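Local structure of penicillin-binding protein PbpB (Mycobacterium tuberculosis, 6KGU) at residues F498-I511 and F534-V547. The protein cross-links peptidoglycan in cell wall synthesis through a penicillin-sensitive transpeptidase domain, which here carries the antibiotic aztreonam. Residues are numbered along the deposited sequence; the frame is centred on the assembly and turned at random. Where two conformers were deposited one is given.
Sequences FAGIATADNPRYVI and FHNIAGWLMQRENV. With CO (cobalt (II) ion), chain C.
Tyr509 OH is bonded to a water and lies close to Glu545 near the C-terminal end of helix 531-544. The water lies 2.8 Å from Tyr509 OH, donates to Leu541 O and accepts from Arg544 NH1. Glu545 OE1 lies 3.1 Å from Tyr509 OH, a weak bond, and not a settled one, since the single hydroxyl proton has another acceptor within reach. The same OE1 forms a long salt bridge to Arg508 NH1, near the guanidinium plane. Val547 CG2 sits over the centre of one guanidinium face, 3.5 Å from Arg508 CZ. Both Arg508 and Tyr509 face Ala502 in a classic beta bulge, and both their N-H groups bond to Ala502 O.

The Tyr509 ring is met over one face and at its edge. Leu541 CD1 lies over the face in a CH-pi contact. Met542 bends at chi2 (-66°) and chi3 (90°), which brings CE to the ring edge, 3.7 Å from Tyr509 CD2. CE also reaches Ala502 CB.

Toward the start of segment 534-547, Ile511 CD1 packs among Ile537, Ala538 and Leu541. The Phe534 ring lies between Phe498 CE1 on one face and Ala538 CB on the other. The Phe498 and Phe534 rings are inclined at 42°. Phe534 CE2 comes 3.4 Å from Gly500 CA.

The C-terminal helix thus packs on the central antiparallel sheet of the transpeptidase domain. Apolar side chains make the buried join. At the Schellman end of the helix the contact turns polar, where the nearby guanidinium of Arg508 would probably help to stabilise the negative charge of Glu545.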
loop_
_atom_site.group_PDB
_atom_site.type_symbol
_atom_site.label_atom_id
_atom_site.label_comp_id
_atom_site.label_asym_id
_atom_site.label_seq_id
_atom_site.Cartn_x
_atom_site.Cartn_y
_atom_site.Cartn_z
ATOM N N PHE A 498 5.512 -6.471 -1.048
ATOM C CA PHE A 498 6.651 -5.795 -0.449
ATOM C C PHE A 498 6.145 -4.469 0.089
ATOM O O PHE A 498 5.347 -3.794 -0.567
ATOM C CB PHE A 498 7.821 -5.545 -1.441
ATOM C CG PHE A 498 9.131 -5.146 -0.752
ATOM C CD1 PHE A 498 9.374 -3.830 -0.382
ATOM C CD2 PHE A 498 10.089 -6.102 -0.441
ATOM C CE1 PHE A 498 10.555 -3.470 0.260
ATOM C CE2 PHE A 498 11.267 -5.750 0.219
ATOM C CZ PHE A 498 11.497 -4.430 0.569
ATOM N N ALA A 499 6.590 -4.107 1.284
ATOM C CA ALA A 499 6.312 -2.782 1.819
ATOM C C ALA A 499 7.617 -2.260 2.384
ATOM O O ALA A 499 8.317 -2.995 3.082
ATOM C CB ALA A 499 5.228 -2.808 2.901
ATOM N N GLY A 500 7.961 -1.018 2.057
ATOM C CA GLY A 500 9.217 -0.491 2.550
ATOM C C GLY A 500 9.151 1.004 2.767
ATOM O O GLY A 500 8.161 1.668 2.446
ATOM N N ILE A 501 10.247 1.529 3.302
ATOM C CA ILE A 501 10.362 2.926 3.706
ATOM C C ILE A 501 11.662 3.468 3.133
ATOM O O ILE A 501 12.712 2.827 3.265
ATOM C CB ILE A 501 10.342 3.061 5.242
ATOM C CG1 ILE A 501 9.003 2.543 5.812
ATOM C CG2 ILE A 501 10.621 4.492 5.679
ATOM C CD1 ILE A 501 9.011 2.296 7.340
ATOM N N ALA A 502 11.583 4.613 2.465
ATOM C CA ALA A 502 12.768 5.348 2.008
ATOM C C ALA A 502 12.865 6.694 2.753
ATOM O O ALA A 502 12.038 7.579 2.531
ATOM C CB ALA A 502 12.706 5.571 0.505
ATOM N N THR A 503 13.811 6.850 3.678
ATOM C CA THR A 503 14.692 5.802 4.177
ATOM C C THR A 503 14.498 5.637 5.686
ATOM O O THR A 503 13.746 6.388 6.310
ATOM C CB THR A 503 16.159 6.144 3.949
ATOM O OG1 THR A 503 16.438 7.346 4.670
ATOM C CG2 THR A 503 16.447 6.366 2.475
ATOM N N ALA A 504 15.236 4.695 6.274
ATOM C CA ALA A 504 15.079 4.419 7.701
ATOM C C ALA A 504 15.528 5.601 8.548
ATOM O O ALA A 504 14.895 5.929 9.560
ATOM C CB ALA A 504 15.865 3.170 8.089
ATOM N N ASP A 505 16.623 6.254 8.157
ATOM C CA ASP A 505 17.122 7.346 8.973
ATOM C C ASP A 505 16.406 8.651 8.666
ATOM O O ASP A 505 16.375 9.539 9.519
ATOM C CB ASP A 505 18.621 7.498 8.771
ATOM C CG ASP A 505 18.980 7.826 7.328
ATOM O OD1 ASP A 505 18.569 7.088 6.402
ATOM O OD2 ASP A 505 19.647 8.849 7.118
ATOM N N ASN A 506 15.810 8.769 7.485
ATOM C CA ASN A 506 15.016 9.940 7.112
ATOM C C ASN A 506 13.811 9.494 6.286
ATOM O O ASN A 506 13.834 9.522 5.048
ATOM C CB ASN A 506 15.869 10.953 6.344
ATOM C CG ASN A 506 15.125 12.242 6.074
ATOM O OD1 ASN A 506 14.109 12.521 6.700
ATOM N ND2 ASN A 506 15.618 13.022 5.135
ATOM N N PRO A 507 12.728 9.073 6.944
ATOM C CA PRO A 507 11.557 8.585 6.199
ATOM C C PRO A 507 10.911 9.696 5.383
ATOM O O PRO A 507 10.482 10.720 5.921
ATOM C CB PRO A 507 10.626 8.066 7.305
ATOM C CG PRO A 507 11.566 7.707 8.431
ATOM C CD PRO A 507 12.600 8.811 8.388
ATOM N N ARG A 508 10.854 9.488 4.073
ATOM C CA ARG A 508 10.168 10.383 3.152
ATOM C C ARG A 508 9.040 9.707 2.386
ATOM O O ARG A 508 8.006 10.333 2.131
ATOM C CB ARG A 508 11.167 10.971 2.137
ATOM C CG ARG A 508 12.386 11.669 2.747
ATOM C CD ARG A 508 13.488 11.808 1.676
ATOM N NE ARG A 508 14.698 12.467 2.165
ATOM C CZ ARG A 508 15.093 13.680 1.796
ATOM N NH1 ARG A 508 14.387 14.371 0.913
ATOM N NH2 ARG A 508 16.210 14.194 2.286
ATOM N N TYR A 509 9.231 8.454 1.987
ATOM C CA TYR A 509 8.302 7.745 1.123
ATOM C C TYR A 509 8.034 6.362 1.687
ATOM O O TYR A 509 8.949 5.686 2.170
ATOM C CB TYR A 509 8.840 7.611 -0.291
ATOM C CG TYR A 509 9.091 8.944 -0.952
ATOM C CD1 TYR A 509 8.032 9.745 -1.366
ATOM C CD2 TYR A 509 10.382 9.400 -1.150
ATOM C CE1 TYR A 509 8.267 10.972 -1.967
ATOM C CE2 TYR A 509 10.624 10.629 -1.757
ATOM C CZ TYR A 509 9.564 11.403 -2.161
ATOM O OH TYR A 509 9.809 12.618 -2.765
ATOM N N VAL A 510 6.776 5.950 1.619
ATOM C CA VAL A 510 6.372 4.608 2.006
ATOM C C VAL A 510 5.784 3.955 0.767
ATOM O O VAL A 510 4.921 4.544 0.104
ATOM C CB VAL A 510 5.366 4.641 3.170
ATOM C CG1 VAL A 510 5.132 3.246 3.723
ATOM C CG2 VAL A 510 5.859 5.594 4.262
ATOM N N ILE A 511 6.271 2.763 0.432
ATOM C CA ILE A 511 5.922 2.105 -0.817
ATOM C C ILE A 511 5.364 0.724 -0.507
ATOM O O ILE A 511 6.036 -0.077 0.146
ATOM C CB ILE A 511 7.137 1.996 -1.752
ATOM C CG1 ILE A 511 7.663 3.395 -2.096
ATOM C CG2 ILE A 511 6.728 1.202 -3.024
ATOM C CD1 ILE A 511 9.048 3.407 -2.690
ATOM N N PHE A 534 10.325 -2.456 -5.798
ATOM C CA PHE A 534 10.608 -1.474 -4.759
ATOM C C PHE A 534 11.949 -0.794 -5.014
ATOM O O PHE A 534 12.075 0.422 -4.852
ATOM C CB PHE A 534 10.596 -2.140 -3.380
ATOM C CG PHE A 534 11.050 -1.220 -2.261
ATOM C CD1 PHE A 534 12.401 -1.123 -1.927
ATOM C CD2 PHE A 534 10.118 -0.456 -1.545
ATOM C CE1 PHE A 534 12.825 -0.265 -0.901
ATOM C CE2 PHE A 534 10.524 0.393 -0.507
ATOM C CZ PHE A 534 11.890 0.487 -0.193
ATOM N N HIS A 535 12.967 -1.582 -5.372
ATOM C CA HIS A 535 14.285 -1.055 -5.727
ATOM C C HIS A 535 14.186 0.060 -6.762
ATOM O O HIS A 535 14.724 1.160 -6.565
ATOM C CB HIS A 535 15.149 -2.195 -6.272
ATOM C CG HIS A 535 16.504 -1.762 -6.725
ATOM N ND1 HIS A 535 17.578 -1.691 -5.871
ATOM C CD2 HIS A 535 16.967 -1.388 -7.943
ATOM C CE1 HIS A 535 18.644 -1.282 -6.536
ATOM N NE2 HIS A 535 18.300 -1.096 -7.795
ATOM N N ASN A 536 13.490 -0.219 -7.869
ATOM C CA ASN A 536 13.357 0.743 -8.958
ATOM C C ASN A 536 12.667 2.019 -8.495
ATOM O O ASN A 536 13.139 3.128 -8.752
ATOM C CB ASN A 536 12.562 0.118 -10.108
ATOM C CG ASN A 536 13.296 -1.022 -10.771
ATOM O OD1 ASN A 536 14.496 -1.188 -10.578
ATOM N ND2 ASN A 536 12.577 -1.811 -11.571
ATOM N N ILE A 537 11.521 1.879 -7.828
ATOM C CA ILE A 537 10.739 3.055 -7.444
ATOM C C ILE A 537 11.461 3.860 -6.370
ATOM O O ILE A 537 11.594 5.082 -6.473
ATOM C CB ILE A 537 9.330 2.649 -6.978
ATOM C CG1 ILE A 537 8.521 2.089 -8.156
ATOM C CG2 ILE A 537 8.604 3.845 -6.315
ATOM C CD1 ILE A 537 7.294 1.328 -7.736
ATOM N N ALA A 538 11.902 3.194 -5.306
ATOM C CA ALA A 538 12.520 3.927 -4.206
ATOM C C ALA A 538 13.822 4.580 -4.654
ATOM O O ALA A 538 14.130 5.702 -4.241
ATOM C CB ALA A 538 12.763 2.996 -3.015
ATOM N N GLY A 539 14.593 3.889 -5.497
ATOM C CA GLY A 539 15.826 4.469 -6.005
ATOM C C GLY A 539 15.573 5.686 -6.871
ATOM O O GLY A 539 16.291 6.684 -6.784
ATOM N N TRP A 540 14.543 5.623 -7.711
ATOM C CA TRP A 540 14.202 6.759 -8.558
ATOM C C TRP A 540 13.700 7.940 -7.730
ATOM O O TRP A 540 13.979 9.103 -8.057
ATOM C CB TRP A 540 13.158 6.337 -9.596
ATOM C CG TRP A 540 12.700 7.448 -10.491
ATOM C CD1 TRP A 540 13.352 7.944 -11.594
ATOM C CD2 TRP A 540 11.477 8.182 -10.390
ATOM N NE1 TRP A 540 12.610 8.945 -12.168
ATOM C CE2 TRP A 540 11.460 9.116 -11.445
ATOM C CE3 TRP A 540 10.398 8.152 -9.498
ATOM C CZ2 TRP A 540 10.413 10.005 -11.631
ATOM C CZ3 TRP A 540 9.349 9.035 -9.694
ATOM C CH2 TRP A 540 9.367 9.948 -10.746
ATOM N N LEU A 541 12.949 7.667 -6.658
ATOM C CA LEU A 541 12.498 8.759 -5.805
ATOM C C LEU A 541 13.674 9.442 -5.119
ATOM O O LEU A 541 13.641 10.659 -4.905
ATOM C CB LEU A 541 11.498 8.248 -4.759
ATOM C CG LEU A 541 10.109 7.819 -5.270
ATOM C CD1 LEU A 541 9.322 7.057 -4.204
ATOM C CD2 LEU A 541 9.319 9.039 -5.742
ATOM N N MET A 542 14.715 8.682 -4.763
ATOM C CA MET A 542 15.872 9.306 -4.131
ATOM C C MET A 542 16.627 10.170 -5.128
ATOM O O MET A 542 16.978 11.316 -4.830
ATOM C CB MET A 542 16.791 8.243 -3.527
ATOM C CG MET A 542 16.134 7.394 -2.450
ATOM S SD MET A 542 15.681 8.297 -0.971
ATOM C CE MET A 542 14.024 8.867 -1.288
ATOM N N GLN A 543 16.856 9.648 -6.335
ATOM C CA GLN A 543 17.644 10.383 -7.320
ATOM C C GLN A 543 16.936 11.662 -7.739
ATOM O O GLN A 543 17.545 12.737 -7.790
ATOM C CB GLN A 543 17.935 9.494 -8.533
ATOM C CG GLN A 543 18.726 8.220 -8.155
ATOM C CD GLN A 543 18.838 7.205 -9.300
ATOM O OE1 GLN A 543 18.312 7.424 -10.385
ATOM N NE2 GLN A 543 19.527 6.101 -9.053
ATOM N N ARG A 544 15.637 11.571 -8.018
ATOM C CA ARG A 544 14.943 12.720 -8.579
ATOM C C ARG A 544 14.883 13.888 -7.604
ATOM O O ARG A 544 14.756 15.037 -8.044
ATOM C CB ARG A 544 13.539 12.322 -9.020
ATOM C CG ARG A 544 12.537 12.313 -7.904
ATOM C CD ARG A 544 11.163 11.816 -8.344
ATOM N NE ARG A 544 10.372 12.814 -9.055
ATOM C CZ ARG A 544 9.557 13.689 -8.471
ATOM N NH1 ARG A 544 9.431 13.723 -7.146
ATOM N NH2 ARG A 544 8.873 14.542 -9.215
ATOM N N GLU A 545 14.981 13.631 -6.301
ATOM C CA GLU A 545 15.076 14.695 -5.313
ATOM C C GLU A 545 16.503 14.923 -4.824
ATOM O O GLU A 545 16.704 15.674 -3.866
ATOM C CB GLU A 545 14.161 14.398 -4.127
ATOM C CG GLU A 545 12.730 14.845 -4.358
ATOM C CD GLU A 545 12.004 15.157 -3.073
ATOM O OE1 GLU A 545 12.220 14.440 -2.065
ATOM O OE2 GLU A 545 11.221 16.130 -3.067
ATOM N N ASN A 546 17.487 14.284 -5.451
ATOM C CA ASN A 546 18.892 14.411 -5.061
ATOM C C ASN A 546 19.063 14.291 -3.549
ATOM O O ASN A 546 19.631 15.160 -2.881
ATOM C CB ASN A 546 19.473 15.720 -5.585
ATOM C CG ASN A 546 19.088 15.978 -7.023
ATOM O OD1 ASN A 546 19.725 15.468 -7.942
ATOM N ND2 ASN A 546 18.029 16.758 -7.226
ATOM N N VAL A 547 18.527 13.212 -3.001
ATOM C CA VAL A 547 18.789 12.916 -1.594
ATOM C C VAL A 547 20.236 12.456 -1.457
ATOM O O VAL A 547 20.689 11.613 -2.253
ATOM C CB VAL A 547 17.820 11.853 -1.090
ATOM C CG1 VAL A 547 18.169 11.458 0.329
ATOM C CG2 VAL A 547 16.385 12.366 -1.184
HETATM CO CO CO C . 19.297 -0.223 -9.489
HETATM O O HOH W 1 11.126 12.090 -5.216
HETATM O O HOH W 2 17.556 -0.182 -10.809
HETATM O O HOH W 3 17.697 1.019 -10.128
HETATM O O HOH W 4 19.454 1.482 -8.778
HETATM O O HOH W 5 20.625 0.544 -7.984
#